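Local coordinates for beta-amyloid-like protein (Caenorhabditis elegans, PDB 3K66) that probably acts in cell adhesion and neural development as a membrane-bound homologue of human amyloid precursor protein, its E2 domain carrying a heparin-binding site, at residues 72-75 and 76-79; 108-111 and 112-116; 165-168 and 169-173; 176-179 and 180-183; 200-203 and 204-208. All blocks are in the same frame, centred on the assembly; numbering follows the deposited sequence.

Contact 1 (72-75 and 76-79)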
loop_
_atom_site.group_PDB
_atom_site.type_symbol
_atom_site.label_atom_id
_atom_site.label_comp_id
_atom_site.label_asym_id
_atom_site.label_seq_id
_atom_site.Cartn_x
_atom_site.Cartn_y
_atom_site.Cartn_z
ATOM N N THR A 72 26.516 0.679 -15.427
ATOM C CA THR A 72 25.424 -0.240 -15.728
ATOM C C THR A 72 24.567 -0.550 -14.510
ATOM O O THR A 72 23.344 -0.605 -14.604
ATOM C CB THR A 72 25.905 -1.563 -16.306
ATOM O OG1 THR A 72 26.379 -1.364 -17.648
ATOM C CG2 THR A 72 24.745 -2.541 -16.340
ATOM N N VAL A 73 25.201 -0.749 -13.364
ATOM C CA VAL A 73 24.450 -1.031 -12.150
ATOM C C VAL A 73 23.468 0.107 -11.930
ATOM O O VAL A 73 22.263 -0.088 -12.079
ATOM C CB VAL A 73 25.374 -1.144 -10.920
ATOM C CG1 VAL A 73 24.539 -1.297 -9.652
ATOM C CG2 VAL A 73 26.316 -2.325 -11.084
ATOM N N SER A 74 23.986 1.288 -11.585
ATOM C CA SER A 74 23.153 2.480 -11.357
ATOM C C SER A 74 22.021 2.578 -12.369
ATOM O O SER A 74 20.869 2.817 -12.015
ATOM C CB SER A 74 23.989 3.756 -11.442
ATOM O OG SER A 74 24.818 3.879 -10.298
ATOM N N SER A 75 22.362 2.393 -13.635
ATOM C CA SER A 75 21.365 2.437 -14.692
ATOM C C SER A 75 20.201 1.512 -14.305
ATOM O O SER A 75 19.047 1.941 -14.262
ATOM C CB SER A 75 21.991 1.994 -16.013
ATOM O OG SER A 75 21.100 2.158 -17.096
ATOM N N LEU A 76 20.506 0.250 -14.001
ATOM C CA LEU A 76 19.471 -0.717 -13.612
ATOM C C LEU A 76 18.685 -0.331 -12.365
ATOM O O LEU A 76 17.458 -0.417 -12.334
ATOM C CB LEU A 76 20.088 -2.095 -13.397
ATOM C CG LEU A 76 20.210 -2.981 -14.633
ATOM C CD1 LEU A 76 20.919 -4.269 -14.252
ATOM C CD2 LEU A 76 18.820 -3.263 -15.210
ATOM N N GLU A 77 19.409 0.085 -11.338
ATOM C CA GLU A 77 18.822 0.486 -10.064
ATOM C C GLU A 77 17.770 1.563 -10.256
ATOM O O GLU A 77 16.743 1.573 -9.584
ATOM C CB GLU A 77 19.942 0.973 -9.155
ATOM C CG GLU A 77 19.517 1.745 -7.948
ATOM C CD GLU A 77 20.698 2.141 -7.103
ATOM O OE1 GLU A 77 21.644 2.761 -7.636
ATOM O OE2 GLU A 77 20.673 1.830 -5.904
ATOM N N GLU A 78 18.035 2.465 -11.190
ATOM C CA GLU A 78 17.111 3.543 -11.498
ATOM C C GLU A 78 15.851 2.992 -12.130
ATOM O O GLU A 78 14.749 3.263 -11.679
ATOM C CB GLU A 78 17.745 4.537 -12.462
ATOM C CG GLU A 78 18.282 5.782 -11.796
ATOM C CD GLU A 78 19.035 6.663 -12.775
ATOM O OE1 GLU A 78 18.606 6.738 -13.941
ATOM O OE2 GLU A 78 20.051 7.281 -12.383
ATOM N N GLU A 79 16.022 2.228 -13.192
ATOM C CA GLU A 79 14.896 1.651 -13.881
ATOM C C GLU A 79 13.981 0.901 -12.921
ATOM O O GLU A 79 12.785 1.159 -12.904
ATOM C CB GLU A 79 15.389 0.714 -14.975
ATOM C CG GLU A 79 14.298 0.228 -15.895
ATOM C CD GLU A 79 14.822 -0.787 -16.893
ATOM O OE1 GLU A 79 15.706 -0.435 -17.698
ATOM O OE2 GLU A 79 14.366 -1.943 -16.857
#
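Ser75 O takes two backbone N-H groups of the next turn: Glu79 N donates to Ser75 O over 3.2 Å in a nearly straight bond lying in the carbonyl plane, and Glu78 N adds a weak, strongly bent one. Glu78 N points mainly at Ser74 O, 3.0 Å away. The same i to i+4 ladder joins Leu76 N to Thr72 O and Glu77 N to Val73 O, so every carbonyl of 72-75 is engaged. This is regular alpha-helix, part of the long helix 55-119 of the E2 domain, which lies against helix 14-53 in coiled-coil fashion. Leu76 belongs to the side facing that partner: its CB rests 3.2 Å from Val73 O, its CG passes Thr72 O at 3.9 Å, and the rest of the chain goes on to meet Val36 and Lys32. Thr72, one turn earlier, also touches Val36. Ser74, Ser75, Glu77 and Glu78 make a polar, exposed surface. Glu77 swings its CG away from its own backbone N (chi1 165°), which takes the extended chain back along the helix, where OE1 comes within 4.0 Å of Ser74 CA. Glu78 lays its CB against Ser75 O at 3.4 Å, while Glu79 OE2 forms a long, weak ion pair with Lys32.

Contact 2 (108-111 and 112-116)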
loop_
_atom_site.group_PDB
_atom_site.type_symbol
_atom_site.label_atom_id
_atom_site.label_comp_id
_atom_site.label_asym_id
_atom_site.label_seq_id
_atom_site.Cartn_x
_atom_site.Cartn_y
_atom_site.Cartn_z
ATOM N N HIS A 108 -24.627 4.052 2.147
ATOM C CA HIS A 108 -25.971 3.903 1.577
ATOM C C HIS A 108 -26.761 2.890 2.376
ATOM O O HIS A 108 -27.811 3.206 2.908
ATOM C CB HIS A 108 -25.885 3.441 0.117
ATOM C CG HIS A 108 -27.208 3.092 -0.490
ATOM N ND1 HIS A 108 -28.045 4.033 -1.060
ATOM C CD2 HIS A 108 -27.858 1.907 -0.575
ATOM C CE1 HIS A 108 -29.152 3.439 -1.467
ATOM N NE2 HIS A 108 -29.065 2.152 -1.187
ATOM N N ASP A 109 -26.252 1.667 2.442
ATOM C CA ASP A 109 -26.919 0.625 3.206
ATOM C C ASP A 109 -27.227 1.165 4.611
ATOM O O ASP A 109 -28.273 0.847 5.181
ATOM C CB ASP A 109 -26.040 -0.630 3.327
ATOM C CG ASP A 109 -25.767 -1.298 1.987
ATOM O OD1 ASP A 109 -26.678 -1.368 1.145
ATOM O OD2 ASP A 109 -24.642 -1.785 1.777
ATOM N N TYR A 110 -26.334 1.993 5.164
ATOM C CA TYR A 110 -26.545 2.544 6.513
ATOM C C TYR A 110 -27.736 3.469 6.634
ATOM O O TYR A 110 -28.620 3.249 7.467
ATOM C CB TYR A 110 -25.327 3.323 7.009
ATOM C CG TYR A 110 -25.525 3.959 8.388
ATOM C CD1 TYR A 110 -25.216 5.295 8.612
ATOM C CD2 TYR A 110 -25.936 3.189 9.475
ATOM C CE1 TYR A 110 -25.298 5.851 9.880
ATOM C CE2 TYR A 110 -26.022 3.721 10.754
ATOM C CZ TYR A 110 -25.692 5.054 10.950
ATOM O OH TYR A 110 -25.693 5.572 12.233
ATOM N N ARG A 111 -27.733 4.524 5.826
ATOM C CA ARG A 111 -28.810 5.491 5.850
ATOM C C ARG A 111 -30.154 4.869 5.514
ATOM O O ARG A 111 -31.172 5.238 6.085
ATOM C CB ARG A 111 -28.499 6.620 4.889
ATOM C CG ARG A 111 -27.395 7.542 5.376
ATOM C CD ARG A 111 -27.877 8.970 5.339
ATOM N NE ARG A 111 -27.960 9.554 6.674
ATOM C CZ ARG A 111 -28.608 10.681 6.957
ATOM N NH1 ARG A 111 -29.245 11.350 5.992
ATOM N NH2 ARG A 111 -28.597 11.157 8.199
ATOM N N GLN A 112 -30.163 3.913 4.595
ATOM C CA GLN A 112 -31.420 3.268 4.244
ATOM C C GLN A 112 -31.864 2.515 5.494
ATOM O O GLN A 112 -33.030 2.583 5.900
ATOM C CB GLN A 112 -31.237 2.304 3.058
ATOM C CG GLN A 112 -32.363 2.400 2.007
ATOM C CD GLN A 112 -32.137 1.539 0.768
ATOM O OE1 GLN A 112 -32.370 1.977 -0.369
ATOM N NE2 GLN A 112 -31.703 0.314 0.979
ATOM N N ALA A 113 -30.918 1.812 6.107
ATOM C CA ALA A 113 -31.198 1.049 7.314
ATOM C C ALA A 113 -31.920 1.941 8.314
ATOM O O ALA A 113 -32.853 1.511 8.994
ATOM C CB ALA A 113 -29.902 0.529 7.919
ATOM N N LEU A 114 -31.475 3.188 8.406
ATOM C CA LEU A 114 -32.079 4.140 9.330
ATOM C C LEU A 114 -33.452 4.605 8.863
ATOM O O LEU A 114 -34.418 4.580 9.630
ATOM C CB LEU A 114 -31.169 5.359 9.526
ATOM C CG LEU A 114 -30.057 5.210 10.559
ATOM C CD1 LEU A 114 -29.152 6.420 10.493
ATOM C CD2 LEU A 114 -30.654 5.039 11.970
ATOM N N ALA A 115 -33.538 5.045 7.609
ATOM C CA ALA A 115 -34.807 5.505 7.069
ATOM C C ALA A 115 -35.843 4.401 7.242
ATOM O O ALA A 115 -36.938 4.654 7.740
ATOM C CB ALA A 115 -34.658 5.888 5.601
ATOM N N THR A 116 -35.496 3.178 6.849
ATOM C CA THR A 116 -36.415 2.051 6.986
ATOM C C THR A 116 -36.803 1.822 8.431
ATOM O O THR A 116 -37.835 1.234 8.724
ATOM C CB THR A 116 -35.809 0.753 6.448
ATOM O OG1 THR A 116 -35.750 0.812 5.019
ATOM C CG2 THR A 116 -36.638 -0.446 6.880
HETATM O O HOH W 1 -30.396 -1.019 -0.773
#
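Leu114 reaches back one helical turn to Tyr110 and can be followed outward from its root. CB lies 3.4 Å from Arg111 O and CG stands 3.9 Å from Tyr110 O, the carbonyl that also accepts Leu114 N at 3.0 Å. CD1 then settles over one face of the Tyr110 ring, off-centre toward the rim, with CZ the nearest ring atom to CD1 at 3.7 Å. This is a CH-pi contact, the methyl standing 25° off the ring normal. Tyr110 meets it because its CG lies opposite the backbone N (chi1 178°), a torsion that leans the ring toward the following turn. A leucine in place of Tyr110 would probably leave Leu114 CD1 without its ring face and Thr180 O without the phenol that reaches it. On another side of the helix, His108 and Gln112 run side by side, ring and amide planes 67° apart. Gln112 NE2 donates to a water at 2.6 Å, and that water, in the plane of the imidazole at its edge, also touches His108 NE2 through a weak bond. The segments lie near the C-terminal end of the long helix 55-119 of the E2 domain. There Tyr110 sits against Ser129 and Leu130 of helix 123-154, Ala113 packs on Val126, and the phenol OH of Tyr110 crosses to helix 163-182, where it is hydrogen-bonded to Thr180 O.

Contact 3 (165-168 and 169-173)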
loop_
_atom_site.group_PDB
_atom_site.type_symbol
_atom_site.label_atom_id
_atom_site.label_comp_id
_atom_site.label_asym_id
_atom_site.label_seq_id
_atom_site.Cartn_x
_atom_site.Cartn_y
_atom_site.Cartn_z
ATOM N N THR A 165 0.239 14.633 5.924
ATOM C CA THR A 165 -0.878 14.012 5.205
ATOM C C THR A 165 -1.530 12.846 5.978
ATOM O O THR A 165 -2.759 12.704 6.012
ATOM C CB THR A 165 -0.384 13.497 3.830
ATOM O OG1 THR A 165 0.116 14.606 3.067
ATOM C CG2 THR A 165 -1.494 12.813 3.063
ATOM N N VAL A 166 -0.697 11.999 6.577
ATOM C CA VAL A 166 -1.188 10.846 7.334
ATOM C C VAL A 166 -2.002 11.315 8.530
ATOM O O VAL A 166 -3.090 10.801 8.774
ATOM C CB VAL A 166 -0.014 9.950 7.830
ATOM C CG1 VAL A 166 -0.494 8.924 8.843
ATOM C CG2 VAL A 166 0.626 9.228 6.652
ATOM N N ILE A 167 -1.479 12.285 9.276
ATOM C CA ILE A 167 -2.204 12.807 10.420
ATOM C C ILE A 167 -3.508 13.459 9.971
ATOM O O ILE A 167 -4.465 13.490 10.729
ATOM C CB ILE A 167 -1.384 13.859 11.218
ATOM C CG1 ILE A 167 -0.071 13.251 11.739
ATOM C CG2 ILE A 167 -2.211 14.377 12.390
ATOM C CD1 ILE A 167 0.841 14.230 12.448
ATOM N N HIS A 168 -3.560 13.981 8.748
ATOM C CA HIS A 168 -4.781 14.623 8.250
ATOM C C HIS A 168 -5.838 13.585 7.901
ATOM O O HIS A 168 -7.021 13.770 8.184
ATOM C CB HIS A 168 -4.482 15.472 7.020
ATOM C CG HIS A 168 -5.671 16.218 6.512
ATOM N ND1 HIS A 168 -6.377 15.827 5.391
ATOM C CD2 HIS A 168 -6.316 17.304 7.002
ATOM C CE1 HIS A 168 -7.399 16.642 5.214
ATOM N NE2 HIS A 168 -7.387 17.547 6.176
ATOM N N ARG A 169 -5.409 12.490 7.284
ATOM C CA ARG A 169 -6.331 11.415 6.934
ATOM C C ARG A 169 -6.895 10.764 8.192
ATOM O O ARG A 169 -8.101 10.587 8.323
ATOM C CB ARG A 169 -5.621 10.344 6.120
ATOM C CG ARG A 169 -5.767 10.495 4.631
ATOM C CD ARG A 169 -5.398 9.191 3.971
ATOM N NE ARG A 169 -6.076 9.027 2.696
ATOM C CZ ARG A 169 -5.449 8.697 1.575
ATOM N NH1 ARG A 169 -4.134 8.495 1.585
ATOM N NH2 ARG A 169 -6.129 8.586 0.441
ATOM N N LEU A 170 -6.012 10.411 9.119
ATOM C CA LEU A 170 -6.441 9.757 10.348
ATOM C C LEU A 170 -7.423 10.600 11.164
ATOM O O LEU A 170 -8.309 10.062 11.834
ATOM C CB LEU A 170 -5.220 9.352 11.190
ATOM C CG LEU A 170 -4.408 8.210 10.567
ATOM C CD1 LEU A 170 -3.119 7.931 11.326
ATOM C CD2 LEU A 170 -5.255 6.986 10.578
ATOM N N ARG A 171 -7.281 11.918 11.079
ATOM C CA ARG A 171 -8.157 12.840 11.798
ATOM C C ARG A 171 -9.565 12.774 11.218
ATOM O O ARG A 171 -10.551 12.559 11.940
ATOM C CB ARG A 171 -7.633 14.265 11.679
ATOM C CG ARG A 171 -7.488 14.961 12.997
ATOM C CD ARG A 171 -6.447 16.044 12.880
ATOM N NE ARG A 171 -5.810 16.343 14.159
ATOM C CZ ARG A 171 -4.603 16.895 14.271
ATOM N NH1 ARG A 171 -3.900 17.205 13.183
ATOM N NH2 ARG A 171 -4.097 17.144 15.474
ATOM N N TYR A 172 -9.663 12.969 9.910
ATOM C CA TYR A 172 -10.967 12.934 9.288
ATOM C C TYR A 172 -11.640 11.579 9.340
ATOM O O TYR A 172 -12.861 11.495 9.316
ATOM C CB TYR A 172 -10.894 13.424 7.850
ATOM C CG TYR A 172 -11.002 14.912 7.752
ATOM C CD1 TYR A 172 -12.251 15.547 7.727
ATOM C CD2 TYR A 172 -9.857 15.700 7.700
ATOM C CE1 TYR A 172 -12.348 16.924 7.650
ATOM C CE2 TYR A 172 -9.945 17.087 7.626
ATOM C CZ TYR A 172 -11.191 17.689 7.602
ATOM O OH TYR A 172 -11.270 19.060 7.551
ATOM N N ILE A 173 -10.872 10.502 9.388
ATOM C CA ILE A 173 -11.523 9.199 9.471
ATOM C C ILE A 173 -12.272 9.153 10.796
ATOM O O ILE A 173 -13.439 8.739 10.875
ATOM C CB ILE A 173 -10.524 8.026 9.393
ATOM C CG1 ILE A 173 -9.997 7.924 7.951
ATOM C CG2 ILE A 173 -11.242 6.719 9.793
ATOM C CD1 ILE A 173 -8.909 6.947 7.770
#
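Between 165-168 and 169-173 the backbone makes four successive i to i+4 hydrogen bonds, from the nearly straight Leu170 N to Val166 O at 3.0 Å to the more bent Arg171 N to Ile167 O, whose donor sits well above the carbonyl plane. The turns belong to helix 163-182 of the all-helical E2 domain, which packs along helix 123-154. Val166 and Leu170 lie side by side pointing the same way, Val166 CG1 meeting Leu170 CD1 at 3.7 Å. Leu170 goes on to touch Leu145 and Arg141 of helix 123-154, and Arg169, its chain stretched out from CG to NE, reaches Thr144. The outer surface carries two further i, i+4 pairs. His168 and Tyr172 approach obliquely, ring centroids 4.8 Å apart and planes at 58°. Tyr172 offers the CD2-CE2 side of its ring, CD2 lying over one imidazole face toward the rim. His168 can receive it because its CG is turned opposite the backbone N (chi1 -177°), which swings the ring toward the next turn. His168 O, meanwhile, lies in the plane of the tyrosine ring at its edge, 3.5 Å from Tyr172 CD2. Ile167 and Arg171 run alongside each other, and the methyl CG2 of Ile167 covers one face of the Arg171 guanidinium, 3.4 Å from NH1.

Contact 4 (176-179 and 180-183)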
loop_
_atom_site.group_PDB
_atom_site.type_symbol
_atom_site.label_atom_id
_atom_site.label_comp_id
_atom_site.label_asym_id
_atom_site.label_seq_id
_atom_site.Cartn_x
_atom_site.Cartn_y
_atom_site.Cartn_z
ATOM N N ARG A 176 -15.381 11.555 10.406
ATOM C CA ARG A 176 -16.462 10.896 9.677
ATOM C C ARG A 176 -17.101 9.784 10.556
ATOM O O ARG A 176 -18.329 9.719 10.702
ATOM C CB ARG A 176 -15.967 10.306 8.336
ATOM C CG ARG A 176 -15.693 11.331 7.244
ATOM C CD ARG A 176 -15.264 10.659 5.958
ATOM N NE ARG A 176 -13.965 10.018 6.102
ATOM C CZ ARG A 176 -12.808 10.564 5.740
ATOM N NH1 ARG A 176 -12.770 11.774 5.192
ATOM N NH2 ARG A 176 -11.676 9.903 5.957
ATOM N N ILE A 177 -16.290 8.925 11.170
ATOM C CA ILE A 177 -16.875 7.862 12.015
ATOM C C ILE A 177 -17.687 8.451 13.174
ATOM O O ILE A 177 -18.778 7.975 13.482
ATOM C CB ILE A 177 -15.802 6.861 12.578
ATOM C CG1 ILE A 177 -15.194 6.068 11.418
ATOM C CG2 ILE A 177 -16.449 5.847 13.531
ATOM C CD1 ILE A 177 -14.107 5.102 11.813
ATOM N N ASN A 178 -17.179 9.476 13.841
ATOM C CA ASN A 178 -17.993 10.029 14.914
ATOM C C ASN A 178 -19.267 10.621 14.325
ATOM O O ASN A 178 -20.374 10.291 14.756
ATOM C CB ASN A 178 -17.218 11.056 15.738
ATOM C CG ASN A 178 -16.370 10.385 16.807
ATOM O OD1 ASN A 178 -15.307 10.862 17.162
ATOM N ND2 ASN A 178 -16.854 9.251 17.325
ATOM N N GLY A 179 -19.111 11.460 13.309
ATOM C CA GLY A 179 -20.271 12.039 12.674
ATOM C C GLY A 179 -21.275 10.955 12.327
ATOM O O GLY A 179 -22.475 11.093 12.551
ATOM N N THR A 180 -20.792 9.841 11.802
ATOM C CA THR A 180 -21.712 8.780 11.429
ATOM C C THR A 180 -22.449 8.202 12.646
ATOM O O THR A 180 -23.616 7.824 12.547
ATOM C CB THR A 180 -20.973 7.704 10.646
ATOM O OG1 THR A 180 -20.229 8.329 9.592
ATOM C CG2 THR A 180 -21.951 6.733 10.026
ATOM N N LEU A 181 -21.778 8.162 13.797
ATOM C CA LEU A 181 -22.390 7.682 15.040
ATOM C C LEU A 181 -23.415 8.732 15.509
ATOM O O LEU A 181 -24.482 8.397 16.048
ATOM C CB LEU A 181 -21.311 7.453 16.111
ATOM C CG LEU A 181 -20.439 6.205 15.884
ATOM C CD1 LEU A 181 -18.996 6.432 16.343
ATOM C CD2 LEU A 181 -21.044 5.042 16.636
ATOM N N ALA A 182 -23.096 10.005 15.298
ATOM C CA ALA A 182 -24.012 11.061 15.695
ATOM C C ALA A 182 -25.386 10.864 15.034
ATOM O O ALA A 182 -26.420 11.224 15.595
ATOM C CB ALA A 182 -23.433 12.437 15.332
ATOM N N MET A 183 -25.402 10.285 13.844
ATOM C CA MET A 183 -26.660 10.078 13.169
ATOM C C MET A 183 -27.647 9.278 13.998
ATOM O O MET A 183 -28.829 9.254 13.686
ATOM C CB MET A 183 -26.432 9.426 11.804
ATOM C CG MET A 183 -25.946 10.430 10.772
ATOM S SD MET A 183 -25.408 9.713 9.224
ATOM C CE MET A 183 -24.343 11.033 8.541
#
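Thr180 bends its hydroxyl back toward Arg176 while its backbone follows the helix, so both its donors converge on one carbonyl. Thr180 N reaches Arg176 O at 2.7 Å, close to the line of the C=O bond, whereas Thr180 OG1 donates to the same Arg176 O at 2.6 Å from 45° above the carbonyl plane. The hydroxyl is set there by a first torsion (chi1 -50°) that places OG1 beside its own N and opposite its own carbonyl carbon. A valine in this position would probably cost Arg176 O its second donor, a methyl standing where the hydroxyl was. Ile177 and Leu181 stand side by side and point the same way, Ile177 CG2 meeting Leu181 CD1 at 3.8 Å. Asn178 crosses Leu181 at a slant, its ND2 coming within 3.7 Å of the same CD1 methyl. These turns lie late in helix 163-182 of the E2 domain, where it runs between helix 123-154, helix 55-119 and helix 195-209. Leu181, Ile177 and Asn178 all face Trp202 of the last of these, while Thr180 and Arg176 turn to Tyr133, the arginine NE also forming a salt bridge with Glu137. Farther along the backbone, Ala182 N donates to Asn178 O at 2.8 Å, and Met183 N makes weak bonds to Gly179 O and Thr180 O.

Contact 5 (200-203 and 204-208)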
loop_
_atom_site.group_PDB
_atom_site.type_symbol
_atom_site.label_atom_id
_atom_site.label_comp_id
_atom_site.label_asym_id
_atom_site.label_seq_id
_atom_site.Cartn_x
_atom_site.Cartn_y
_atom_site.Cartn_z
ATOM N N THR A 200 -17.932 -0.206 20.789
ATOM C CA THR A 200 -17.020 -1.254 21.227
ATOM C C THR A 200 -16.471 -1.979 19.990
ATOM O O THR A 200 -15.264 -2.268 19.882
ATOM C CB THR A 200 -17.727 -2.236 22.157
ATOM O OG1 THR A 200 -18.271 -1.511 23.265
ATOM C CG2 THR A 200 -16.735 -3.301 22.677
ATOM N N TYR A 201 -17.362 -2.241 19.041
ATOM C CA TYR A 201 -16.963 -2.901 17.812
ATOM C C TYR A 201 -15.856 -2.106 17.157
ATOM O O TYR A 201 -14.900 -2.663 16.620
ATOM C CB TYR A 201 -18.128 -3.013 16.832
ATOM C CG TYR A 201 -17.733 -3.649 15.513
ATOM C CD1 TYR A 201 -17.503 -5.020 15.408
ATOM C CD2 TYR A 201 -17.585 -2.867 14.365
ATOM C CE1 TYR A 201 -17.140 -5.590 14.197
ATOM C CE2 TYR A 201 -17.226 -3.423 13.159
ATOM C CZ TYR A 201 -17.005 -4.789 13.081
ATOM O OH TYR A 201 -16.654 -5.346 11.872
ATOM N N TRP A 202 -15.994 -0.789 17.187
ATOM C CA TRP A 202 -14.987 0.083 16.589
ATOM C C TRP A 202 -13.661 -0.082 17.329
ATOM O O TRP A 202 -12.630 -0.269 16.708
ATOM C CB TRP A 202 -15.476 1.529 16.642
ATOM C CG TRP A 202 -14.552 2.559 16.115
ATOM C CD1 TRP A 202 -13.525 2.380 15.235
ATOM C CD2 TRP A 202 -14.686 3.971 16.282
ATOM N NE1 TRP A 202 -13.025 3.604 14.826
ATOM C CE2 TRP A 202 -13.722 4.588 15.456
ATOM C CE3 TRP A 202 -15.535 4.766 17.047
ATOM C CZ2 TRP A 202 -13.591 5.973 15.369
ATOM C CZ3 TRP A 202 -15.410 6.153 16.966
ATOM C CH2 TRP A 202 -14.442 6.747 16.126
ATOM N N LYS A 203 -13.686 -0.034 18.658
ATOM C CA LYS A 203 -12.460 -0.196 19.426
ATOM C C LYS A 203 -11.897 -1.602 19.178
ATOM O O LYS A 203 -10.693 -1.778 18.934
ATOM C CB LYS A 203 -12.725 0.030 20.920
ATOM C CG LYS A 203 -11.585 -0.360 21.852
ATOM C CD LYS A 203 -11.673 -1.832 22.280
ATOM C CE LYS A 203 -10.873 -2.104 23.568
ATOM N NZ LYS A 203 -9.436 -1.671 23.438
ATOM N N ASP A 204 -12.779 -2.600 19.232
ATOM C CA ASP A 204 -12.364 -3.974 18.992
ATOM C C ASP A 204 -11.814 -4.134 17.578
ATOM O O ASP A 204 -10.722 -4.659 17.383
ATOM C CB ASP A 204 -13.521 -4.958 19.227
ATOM C CG ASP A 204 -13.761 -5.215 20.703
ATOM O OD1 ASP A 204 -12.760 -5.160 21.448
ATOM O OD2 ASP A 204 -14.922 -5.471 21.115
ATOM N N TYR A 205 -12.555 -3.669 16.578
ATOM C CA TYR A 205 -12.087 -3.800 15.211
ATOM C C TYR A 205 -10.757 -3.112 14.989
ATOM O O TYR A 205 -9.901 -3.649 14.312
ATOM C CB TYR A 205 -13.091 -3.242 14.219
ATOM C CG TYR A 205 -12.723 -3.624 12.806
ATOM C CD1 TYR A 205 -12.962 -4.916 12.332
ATOM C CD2 TYR A 205 -12.114 -2.709 11.950
ATOM C CE1 TYR A 205 -12.605 -5.286 11.038
ATOM C CE2 TYR A 205 -11.756 -3.064 10.654
ATOM C CZ TYR A 205 -12.009 -4.360 10.206
ATOM O OH TYR A 205 -11.708 -4.721 8.918
ATOM N N ARG A 206 -10.573 -1.914 15.528
ATOM C CA ARG A 206 -9.290 -1.249 15.346
ATOM C C ARG A 206 -8.179 -2.061 16.018
ATOM O O ARG A 206 -7.110 -2.264 15.437
ATOM C CB ARG A 206 -9.295 0.165 15.913
ATOM C CG ARG A 206 -7.905 0.758 15.898
ATOM C CD ARG A 206 -7.890 2.209 16.316
ATOM N NE ARG A 206 -8.560 3.034 15.319
ATOM C CZ ARG A 206 -8.723 4.348 15.424
ATOM N NH1 ARG A 206 -8.252 4.961 16.498
ATOM N NH2 ARG A 206 -9.365 5.042 14.476
ATOM N N ASP A 207 -8.419 -2.531 17.239
ATOM C CA ASP A 207 -7.392 -3.312 17.922
ATOM C C ASP A 207 -6.869 -4.452 17.050
ATOM O O ASP A 207 -5.660 -4.665 16.989
ATOM C CB ASP A 207 -7.902 -3.876 19.257
ATOM C CG ASP A 207 -7.903 -2.835 20.374
ATOM O OD1 ASP A 207 -7.115 -1.858 20.286
ATOM O OD2 ASP A 207 -8.682 -3.003 21.353
ATOM N N GLU A 208 -7.765 -5.166 16.370
ATOM C CA GLU A 208 -7.366 -6.286 15.514
ATOM C C GLU A 208 -6.578 -5.930 14.263
ATOM O O GLU A 208 -5.492 -6.472 14.014
ATOM C CB GLU A 208 -8.589 -7.064 15.037
ATOM C CG GLU A 208 -9.338 -7.836 16.090
ATOM C CD GLU A 208 -10.454 -8.663 15.479
ATOM O OE1 GLU A 208 -10.155 -9.520 14.621
ATOM O OE2 GLU A 208 -11.622 -8.441 15.854
#
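Helix 195-209, a short helix packed on helices 123-154 and 163-182, carries an i, i+4 set of side chains joining 200-203 to 204-208. Its backbone is regular alpha-helix, as in Arg206 N to Trp202 O at 2.9 Å. On one face Tyr201 and Tyr205 point the same way with ring planes 26° apart, but they are slid so far, centroids 5.7 Å apart, that the rings barely overlap. Instead Tyr205 CB lies over one face of the Tyr201 ring near its rim, and Tyr205 CD1 comes 3.7 Å from Tyr201 OH, an oxygen hydrogen-bonded to Arg135 of helix 123-154. Trp202 and Arg206 also run alongside each other, ring and guanidinium planes steeply inclined at 78°. Their polar ends meet acids outside: Arg206 NH2 forms salt bridges with Glu138 and Asp174, and Trp202 NE1 a weak hydrogen bond to Glu138, so the helix is tied by charge to both neighbours. On the outer side Thr200 CG2 lies beside the Asp204 carboxylate, the two side chains pointing the same way. Lys203 bends twice along its chain, at chi2 (-89°) and at its last torsion, which carries the ammonium across to Asp207. There the salt bridge closes, Lys203 NZ donating to Asp207 OD2 at 2.6 Å on the syn lone pair, the side of the other carboxylate oxygen.

From the N terminus, contacts 1 and 2 come first, both on helix 55-119 but with centres about 54 Å apart and on opposite sides of the chain's centre. Contacts 3 and 4 follow on helix 163-182 with centres about 16 Å apart, and contact 5 on helix 195-209 comes last. Each joins residues about one turn apart within a single helix, closing no long loop; all five run in series, none nested or crossing. Contact 1 stands apart, on the portion paired with helix 14-53. The others gather: contact 2 meets contact 4 where Arg111 NE packs on Met183 SD, and contact 4 meets contact 5 through Trp202, linking the three helices side by side.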